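Local coordinates for probable chitinase A (Chromobacterium violaceum, PDB 4TX8), which probably hydrolyses chitin as a glycoside hydrolase family 18 endochitinase, with a chitin-binding module ahead of its catalytic barrel, at residues 123-126 / 127-130; 165-168 / 169-173; 273-276 / 277-281; 319-322 / 323-327. All coordinates share one frame; numbering follows the deposited sequence.

Overall arrangement
All four contacts lie in the GH18 barrel domain, at the ends of its helices and in its loops. Interactions 1 and 2 are neighbours, with centres about 11 Å apart: the 3-10 turn of 123-130 rests on helix 160-171, and Q170 of interaction 2 donates to the carbonyl of L126. Interactions 3 and 4, centres about 14 Å apart, meet where L276 touches the ring of F327. These two are the more buried and rest on a methyl group over an aromatic face; the first two are partly buried. In interaction 2 Q170 and Q171 reach polar partners, while Q128 of interaction 1 lies along a proline.

Interaction 1 of 4, residues 123-126 / 127-130; sequences AFPL and SQVS
A 3-10 turn in the loop between barrel strands 108-114 and 135-143 brings F124 and P125 against Q128, and F124 and L126 against V129. The amide N of Q128 donates to the carbonyl O of P125 at 3.0 Å, and V129 N follows with a bond to L126 O at 3.2 Å. Both are i to i+3 bonds, fairly straight at the hydrogen, yet each donor sits well above the carbonyl plane, by 49° at P125, as the tight winding requires. F124 carries CG between its backbone N and carbonyl carbon (chi1 68°), which brings the ring back toward Q128 and V129. There the CB of Q128 meets the ring edge, 4.0 Å from CD2, while V129 CG2 approaches CE2 obliquely at 3.9 Å. The extended Q128 chain runs alongside P125, with NE2 3.8 Å from the proline CG. Proline suits this place because its fixed phi helps start the turn and its nitrogen has no hydrogen to offer. L126 points instead into the interior, against F163 and I167 of helix 160-171 and I136 of strand 135-143. R403 forms a cation-pi contact with the F124 ring, and W113 meets it edge-to-face. F124, L126 and V129 are thus buried against the barrel wall and its helices, while Q128, exposed to solvent, spends its aliphatic stem on the proline and the ring edge.

Interaction 2 of 4, residues 165-168 / 169-173; sequences QDIR and AQQAK
Regular i to i+4 bonding carries the backbone through this last part of helix 160-171, one of the helices of the GH18 barrel, with I167 and Q171 one turn apart. The bond from Q171 N to I167 O is 2.9 Å, and that from A172 N to R168 O is 2.8 Å; in the first the donor is tilted 16° from the carbonyl plane. The side chains of I167 and Q171 run alongside each other in the same direction. With CG anti to the carbonyl carbon (chi1 -71°) and the chain extended beyond it, Q171 lays its amide along the isoleucine, NE2 coming 3.6 Å from I167 CG2 in van der Waals contact. That nitrogen donates its hydrogen bonds to D213 OD2 and G211 O, so a glutamine can be apolar along its stem and polar at its tip, linking the helix to the loop between helix 193-210 and strand 214-218. Branched, buried I167 packs against L126, whose carbonyl O accepts from Q170 NE2, and D166 OD1 is held by Q162. Small A169 and A172 and the long R168 suit the exposed face. Q170 bends at chi2, and its stem stays close to the helix at its start, with CG 3.3 Å from D166 O.

Interaction 3 of 4, residues 273-276 / 277-281; sequences GAYL and PIIDG
The side chain of Y275 leaves the backbone at an unusual chi1 of -135°, and with chi2 at -87° this sets the ring beside the first turn of helix 276-281, where I278 and I279 reach it. I278, with CG1 anti to its carbonyl carbon and the chain extended to CD1, places that methyl over the middle of one ring face. The CH-pi contact puts CD1 4.0 Å from the ring centroid of Y275, almost exactly on the normal. A second branch of the same residue, CG2, touches the rim at CE1 (3.8 Å), whereas I279 comes in at the edge, near the ring plane, with CG1 3.9 Å from CD1. Two beta-branched residues in succession therefore grip one ring, from above and from its side. The carbonyl O of Y275 accepts from I279 N at 3.0 Å, nearly head-on, and takes a weak second bond from I278 N. L276 O receives D280 N at 2.9 Å. G273, whose positive phi suits a residue with no side chain, opens a type I turn that ends at L276. P277 then takes a first-turn position, where the missing N-H costs no helical bond; its CD is tight against L276 CB at 3.5 Å. Farther along, D280 forms a salt bridge with R283. The side chain of Y275 lies about 4 Å from that of E220, a calcium ligand. The whole is a beta turn leading into the N-terminal turn of a barrel helix, its buried tyrosine standing beside the calcium site.

Interaction 4 of 4, residues 319-322 / 323-327; sequences GSKM and LIEGF
The M322 chain runs nearly perpendicular to F327 where helix 313-325 of the GH18 barrel ends and strand 326-328 begins, and together they make a Met-aromatic contact. The methionine is bent at chi3 (64°), which swings its terminal methyl over the ring: CE stands 3.7 Å from the ring centroid of F327, 13° off the normal, while SD lies above the same face at 5.2 Å. F327 reaches this place with CG between its backbone N and carbonyl carbon, and its ring also meets F337 across the two-stranded sheet. A flexible, unbranched methionine suits the spot, as it can follow the flat face. G326 makes the link with a phi of 94°; at its backbone angles a CB would strike the carbonyl O of E325, so glycine suits the place. Its N donates to M322 O at 3.0 Å. Just before it, E325 N binds K321 O in a nearly straight bond of 2.7 Å. The side chains of K321 and E325 cross without a salt bridge, NZ being 5.1 Å from OE2; the lysine instead donates to K383 O and lies against Y303 as a cation-pi pair. L323 and I324 pack on V345. At the ring edge, in its plane, the carbonyl O of M322 lies 3.2 Å from F327 CD1.

Interaction 1 of 4, residues 123-126 / 127-130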
loop_
_atom_site.group_PDB
_atom_site.type_symbol
_atom_site.label_atom_id
_atom_site.label_comp_id
_atom_site.label_asym_id
_atom_site.label_seq_id
_atom_site.Cartn_x
_atom_site.Cartn_y
_atom_site.Cartn_z
ATOM N N ALA A 123 -2.212 -17.286 -1.855
ATOM C CA ALA A 123 -2.086 -16.611 -0.573
ATOM C C ALA A 123 -1.258 -17.470 0.373
ATOM O O ALA A 123 -1.130 -18.680 0.178
ATOM C CB ALA A 123 -3.457 -16.322 0.024
ATOM N N PHE A 124 -0.689 -16.839 1.392
ATOM C CA PHE A 124 0.103 -17.551 2.384
ATOM C C PHE A 124 -0.274 -17.042 3.773
ATOM O O PHE A 124 -0.752 -15.916 3.906
ATOM C CB PHE A 124 1.602 -17.375 2.105
ATOM C CG PHE A 124 2.107 -15.973 2.319
ATOM C CD1 PHE A 124 1.947 -15.005 1.340
ATOM C CD2 PHE A 124 2.750 -15.628 3.499
ATOM C CE1 PHE A 124 2.414 -13.714 1.539
ATOM C CE2 PHE A 124 3.220 -14.341 3.700
ATOM C CZ PHE A 124 3.052 -13.383 2.719
ATOM N N PRO A 125 -0.090 -17.880 4.809
ATOM C CA PRO A 125 -0.479 -17.521 6.181
ATOM C C PRO A 125 0.089 -16.184 6.666
ATOM O O PRO A 125 1.265 -15.883 6.456
ATOM C CB PRO A 125 0.080 -18.679 7.008
ATOM C CG PRO A 125 0.006 -19.848 6.073
ATOM C CD PRO A 125 0.351 -19.286 4.716
ATOM N N LEU A 126 -0.761 -15.394 7.317
ATOM C CA LEU A 126 -0.389 -14.067 7.804
ATOM C C LEU A 126 0.775 -14.122 8.794
ATOM O O LEU A 126 1.556 -13.175 8.905
ATOM C CB LEU A 126 -1.595 -13.389 8.458
ATOM C CG LEU A 126 -1.441 -11.908 8.814
ATOM C CD1 LEU A 126 -1.537 -11.043 7.565
ATOM C CD2 LEU A 126 -2.476 -11.492 9.842
ATOM N N SER A 127 0.886 -15.237 9.509
ATOM C CA SER A 127 1.963 -15.436 10.472
ATOM C C SER A 127 3.353 -15.376 9.836
ATOM O O SER A 127 4.338 -15.091 10.514
ATOM C CB SER A 127 1.785 -16.779 11.183
ATOM O OG SER A 127 1.767 -17.846 10.246
ATOM N N GLN A 128 3.429 -15.640 8.534
ATOM C CA GLN A 128 4.712 -15.749 7.845
ATOM C C GLN A 128 5.186 -14.431 7.229
ATOM O O GLN A 128 6.261 -14.377 6.635
ATOM C CB GLN A 128 4.635 -16.830 6.760
ATOM C CG GLN A 128 4.443 -18.236 7.312
ATOM C CD GLN A 128 4.190 -19.263 6.226
ATOM O OE1 GLN A 128 4.397 -18.996 5.042
ATOM N NE2 GLN A 128 3.732 -20.445 6.624
ATOM N N VAL A 129 4.386 -13.376 7.363
ATOM C CA VAL A 129 4.779 -12.056 6.880
ATOM C C VAL A 129 6.032 -11.591 7.624
ATOM O O VAL A 129 6.062 -11.588 8.855
ATOM C CB VAL A 129 3.644 -11.028 7.055
ATOM C CG1 VAL A 129 4.146 -9.621 6.774
ATOM C CG2 VAL A 129 2.466 -11.376 6.149
ATOM N N SER A 130 7.063 -11.209 6.875
ATOM C CA SER A 130 8.376 -10.947 7.457
ATOM C C SER A 130 8.373 -9.745 8.394
ATOM O O SER A 130 7.546 -8.844 8.266
ATOM C CB SER A 130 9.418 -10.740 6.356
ATOM O OG SER A 130 9.630 -9.365 6.101
#

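Interaction 2 of 4, residues 165-168 / 169-173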
loop_
_atom_site.group_PDB
_atom_site.type_symbol
_atom_site.label_atom_id
_atom_site.label_comp_id
_atom_site.label_asym_id
_atom_site.label_seq_id
_atom_site.Cartn_x
_atom_site.Cartn_y
_atom_site.Cartn_z
ATOM N N GLN A 165 -5.660 -15.433 15.212
ATOM C CA GLN A 165 -4.498 -15.585 16.081
ATOM C C GLN A 165 -3.256 -14.963 15.450
ATOM O O GLN A 165 -2.421 -14.382 16.145
ATOM C CB GLN A 165 -4.248 -17.060 16.392
ATOM C CG GLN A 165 -5.285 -17.679 17.313
ATOM C CD GLN A 165 -5.031 -19.152 17.571
ATOM O OE1 GLN A 165 -4.311 -19.811 16.820
ATOM N NE2 GLN A 165 -5.621 -19.675 18.640
ATOM N N ASP A 166 -3.141 -15.085 14.131
ATOM C CA ASP A 166 -2.003 -14.525 13.408
ATOM C C ASP A 166 -2.004 -13.001 13.482
ATOM O O ASP A 166 -0.948 -12.377 13.595
ATOM C CB ASP A 166 -2.011 -14.983 11.949
ATOM C CG ASP A 166 -1.703 -16.461 11.800
ATOM O OD1 ASP A 166 -1.259 -17.083 12.788
ATOM O OD2 ASP A 166 -1.894 -17.001 10.687
ATOM N N ILE A 167 -3.194 -12.411 13.416
ATOM C CA ILE A 167 -3.349 -10.969 13.567
ATOM C C ILE A 167 -2.835 -10.515 14.932
ATOM O O ILE A 167 -2.031 -9.587 15.021
ATOM C CB ILE A 167 -4.822 -10.541 13.403
ATOM C CG1 ILE A 167 -5.276 -10.752 11.956
ATOM C CG2 ILE A 167 -5.011 -9.090 13.823
ATOM C CD1 ILE A 167 -6.689 -10.289 11.676
ATOM N N ARG A 168 -3.290 -11.180 15.991
ATOM C CA ARG A 168 -2.843 -10.858 17.344
ATOM C C ARG A 168 -1.327 -10.990 17.478
ATOM O O ARG A 168 -0.673 -10.131 18.071
ATOM C CB ARG A 168 -3.541 -11.751 18.374
ATOM C CG ARG A 168 -5.034 -11.485 18.520
ATOM C CD ARG A 168 -5.637 -12.244 19.698
ATOM N NE ARG A 168 -5.416 -13.685 19.603
ATOM C CZ ARG A 168 -4.774 -14.407 20.517
ATOM N NH1 ARG A 168 -4.619 -15.713 20.345
ATOM N NH2 ARG A 168 -4.291 -13.825 21.609
ATOM N N ALA A 169 -0.770 -12.058 16.915
ATOM C CA ALA A 169 0.663 -12.319 17.023
ATOM C C ALA A 169 1.482 -11.240 16.324
ATOM O O ALA A 169 2.545 -10.851 16.803
ATOM C CB ALA A 169 0.998 -13.689 16.453
ATOM N N GLN A 170 0.985 -10.756 15.190
ATOM C CA GLN A 170 1.660 -9.680 14.471
ATOM C C GLN A 170 1.527 -8.361 15.229
ATOM O O GLN A 170 2.469 -7.568 15.289
ATOM C CB GLN A 170 1.101 -9.535 13.054
ATOM C CG GLN A 170 1.487 -10.664 12.101
ATOM C CD GLN A 170 2.942 -10.607 11.661
ATOM O OE1 GLN A 170 3.710 -9.752 12.103
ATOM N NE2 GLN A 170 3.325 -11.520 10.777
ATOM N N GLN A 171 0.356 -8.134 15.815
ATOM C CA GLN A 171 0.135 -6.936 16.613
ATOM C C GLN A 171 1.020 -6.952 17.856
ATOM O O GLN A 171 1.532 -5.916 18.274
ATOM C CB GLN A 171 -1.343 -6.811 16.992
ATOM C CG GLN A 171 -2.233 -6.460 15.801
ATOM C CD GLN A 171 -3.713 -6.603 16.102
ATOM O OE1 GLN A 171 -4.105 -7.346 17.001
ATOM N NE2 GLN A 171 -4.541 -5.891 15.347
ATOM N N ALA A 172 1.218 -8.137 18.426
ATOM C CA ALA A 172 2.078 -8.296 19.595
ATOM C C ALA A 172 3.526 -7.910 19.288
ATOM O O ALA A 172 4.304 -7.621 20.195
ATOM C CB ALA A 172 2.012 -9.725 20.110
ATOM N N LYS A 173 3.883 -7.910 18.006
ATOM C CA LYS A 173 5.224 -7.520 17.583
ATOM C C LYS A 173 5.268 -6.061 17.135
ATOM O O LYS A 173 6.265 -5.606 16.576
ATOM C CB LYS A 173 5.720 -8.427 16.452
ATOM C CG LYS A 173 5.898 -9.880 16.861
ATOM C CD LYS A 173 6.586 -10.691 15.775
ATOM C CE LYS A 173 5.668 -11.772 15.221
ATOM N NZ LYS A 173 6.379 -12.688 14.283
#

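Interaction 3 of 4, residues 273-276 / 277-281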
loop_
_atom_site.group_PDB
_atom_site.type_symbol
_atom_site.label_atom_id
_atom_site.label_comp_id
_atom_site.label_asym_id
_atom_site.label_seq_id
_atom_site.Cartn_x
_atom_site.Cartn_y
_atom_site.Cartn_z
ATOM N N GLY A 273 -8.255 15.653 -8.731
ATOM C CA GLY A 273 -8.431 16.400 -7.498
ATOM C C GLY A 273 -9.614 15.940 -6.662
ATOM O O GLY A 273 -9.890 16.511 -5.609
ATOM N N ALA A 274 -10.304 14.895 -7.117
ATOM C CA ALA A 274 -11.579 14.497 -6.518
ATOM C C ALA A 274 -11.441 13.966 -5.092
ATOM O O ALA A 274 -12.415 13.941 -4.343
ATOM C CB ALA A 274 -12.267 13.458 -7.394
ATOM N N TYR A 275 -10.238 13.546 -4.716
ATOM C CA TYR A 275 -10.013 12.977 -3.390
ATOM C C TYR A 275 -9.706 14.032 -2.331
ATOM O O TYR A 275 -9.734 13.740 -1.135
ATOM C CB TYR A 275 -8.864 11.969 -3.436
ATOM C CG TYR A 275 -9.140 10.684 -2.697
ATOM C CD1 TYR A 275 -8.869 10.565 -1.340
ATOM C CD2 TYR A 275 -9.671 9.585 -3.359
ATOM C CE1 TYR A 275 -9.120 9.383 -0.665
ATOM C CE2 TYR A 275 -9.923 8.405 -2.696
ATOM C CZ TYR A 275 -9.647 8.307 -1.349
ATOM O OH TYR A 275 -9.901 7.127 -0.689
ATOM N N LEU A 276 -9.407 15.254 -2.765
ATOM C CA LEU A 276 -8.927 16.285 -1.843
ATOM C C LEU A 276 -9.921 16.648 -0.721
ATOM O O LEU A 276 -9.507 16.805 0.428
ATOM C CB LEU A 276 -8.525 17.543 -2.623
ATOM C CG LEU A 276 -7.349 17.373 -3.595
ATOM C CD1 LEU A 276 -7.168 18.610 -4.459
ATOM C CD2 LEU A 276 -6.056 17.049 -2.856
ATOM N N PRO A 277 -11.226 16.781 -1.029
ATOM C CA PRO A 277 -12.106 17.047 0.118
ATOM C C PRO A 277 -12.277 15.839 1.045
ATOM O O PRO A 277 -12.627 16.018 2.210
ATOM C CB PRO A 277 -13.439 17.432 -0.536
ATOM C CG PRO A 277 -13.366 16.907 -1.920
ATOM C CD PRO A 277 -11.930 16.948 -2.314
ATOM N N ILE A 278 -12.024 14.633 0.545
ATOM C CA ILE A 278 -12.066 13.441 1.389
ATOM C C ILE A 278 -10.918 13.472 2.399
ATOM O O ILE A 278 -11.117 13.238 3.593
ATOM C CB ILE A 278 -11.991 12.146 0.554
ATOM C CG1 ILE A 278 -13.198 12.048 -0.383
ATOM C CG2 ILE A 278 -11.915 10.923 1.461
ATOM C CD1 ILE A 278 -13.137 10.875 -1.344
ATOM N N ILE A 279 -9.719 13.770 1.907
ATOM C CA ILE A 279 -8.552 13.955 2.762
ATOM C C ILE A 279 -8.782 15.079 3.766
ATOM O O ILE A 279 -8.498 14.933 4.956
ATOM C CB ILE A 279 -7.293 14.285 1.936
ATOM C CG1 ILE A 279 -6.988 13.158 0.948
ATOM C CG2 ILE A 279 -6.103 14.539 2.852
ATOM C CD1 ILE A 279 -5.979 13.544 -0.119
ATOM N N ASP A 280 -9.300 16.201 3.278
ATOM C CA ASP A 280 -9.505 17.375 4.118
ATOM C C ASP A 280 -10.508 17.085 5.230
ATOM O O ASP A 280 -10.285 17.444 6.385
ATOM C CB ASP A 280 -9.975 18.564 3.276
ATOM C CG ASP A 280 -10.155 19.824 4.099
ATOM O OD1 ASP A 280 -9.274 20.127 4.933
ATOM O OD2 ASP A 280 -11.184 20.509 3.916
ATOM N N GLY A 281 -11.604 16.421 4.878
ATOM C CA GLY A 281 -12.633 16.079 5.842
ATOM C C GLY A 281 -12.189 15.087 6.903
ATOM O O GLY A 281 -12.746 15.059 7.995
#

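Interaction 4 of 4, residues 319-322 / 323-327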
loop_
_atom_site.group_PDB
_atom_site.type_symbol
_atom_site.label_atom_id
_atom_site.label_comp_id
_atom_site.label_asym_id
_atom_site.label_seq_id
_atom_site.Cartn_x
_atom_site.Cartn_y
_atom_site.Cartn_z
ATOM N N GLY A 319 5.779 14.729 -4.826
ATOM C CA GLY A 319 4.435 14.332 -4.445
ATOM C C GLY A 319 4.236 14.462 -2.945
ATOM O O GLY A 319 3.193 14.925 -2.478
ATOM N N SER A 320 5.253 14.066 -2.190
ATOM C CA SER A 320 5.190 14.131 -0.738
ATOM C C SER A 320 5.223 15.575 -0.238
ATOM O O SER A 320 4.525 15.917 0.715
ATOM C CB SER A 320 6.333 13.321 -0.125
ATOM O OG SER A 320 6.266 11.967 -0.547
ATOM N N LYS A 321 6.022 16.421 -0.883
ATOM C CA LYS A 321 6.071 17.838 -0.528
ATOM C C LYS A 321 4.712 18.500 -0.694
ATOM O O LYS A 321 4.279 19.254 0.172
ATOM C CB LYS A 321 7.106 18.584 -1.371
ATOM C CG LYS A 321 8.527 18.462 -0.865
ATOM C CD LYS A 321 9.487 19.239 -1.749
ATOM C CE LYS A 321 9.159 20.722 -1.748
ATOM N NZ LYS A 321 10.112 21.493 -2.590
ATOM N N MET A 322 4.039 18.214 -1.803
ATOM C CA MET A 322 2.733 18.810 -2.066
ATOM C C MET A 322 1.736 18.488 -0.955
ATOM O O MET A 322 0.953 19.346 -0.546
ATOM C CB MET A 322 2.191 18.340 -3.417
ATOM C CG MET A 322 2.970 18.884 -4.606
ATOM S SD MET A 322 2.287 18.382 -6.192
ATOM C CE MET A 322 0.678 19.174 -6.137
ATOM N N LEU A 323 1.785 17.259 -0.451
ATOM C CA LEU A 323 0.869 16.839 0.606
ATOM C C LEU A 323 1.214 17.475 1.949
ATOM O O LEU A 323 0.335 17.694 2.781
ATOM C CB LEU A 323 0.866 15.315 0.732
ATOM C CG LEU A 323 0.063 14.589 -0.349
ATOM C CD1 LEU A 323 0.335 13.097 -0.316
ATOM C CD2 LEU A 323 -1.423 14.864 -0.171
ATOM N N ILE A 324 2.490 17.783 2.155
ATOM C CA ILE A 324 2.928 18.360 3.422
ATOM C C ILE A 324 2.855 19.888 3.428
ATOM O O ILE A 324 2.376 20.481 4.396
ATOM C CB ILE A 324 4.362 17.908 3.772
ATOM C CG1 ILE A 324 4.409 16.381 3.898
ATOM C CG2 ILE A 324 4.834 18.564 5.064
ATOM C CD1 ILE A 324 5.801 15.820 4.101
ATOM N N GLU A 325 3.317 20.529 2.357
ATOM C CA GLU A 325 3.304 21.994 2.296
ATOM C C GLU A 325 1.928 22.532 1.934
ATOM O O GLU A 325 1.551 23.631 2.339
ATOM C CB GLU A 325 4.315 22.526 1.272
ATOM C CG GLU A 325 5.602 21.744 1.139
ATOM C CD GLU A 325 6.622 22.079 2.195
ATOM O OE1 GLU A 325 6.258 22.702 3.215
ATOM O OE2 GLU A 325 7.801 21.709 1.999
ATOM N N GLY A 326 1.185 21.759 1.152
ATOM C CA GLY A 326 -0.068 22.236 0.602
ATOM C C GLY A 326 0.157 22.816 -0.780
ATOM O O GLY A 326 1.297 23.038 -1.189
ATOM N N PHE A 327 -0.930 23.063 -1.500
ATOM C CA PHE A 327 -0.844 23.568 -2.863
ATOM C C PHE A 327 -2.181 24.138 -3.320
ATOM O O PHE A 327 -3.234 23.743 -2.815
ATOM C CB PHE A 327 -0.379 22.461 -3.816
ATOM C CG PHE A 327 -1.255 21.239 -3.810
ATOM C CD1 PHE A 327 -1.016 20.198 -2.921
ATOM C CD2 PHE A 327 -2.307 21.121 -4.706
ATOM C CE1 PHE A 327 -1.819 19.067 -2.919
ATOM C CE2 PHE A 327 -3.111 19.995 -4.711
ATOM C CZ PHE A 327 -2.867 18.965 -3.816
#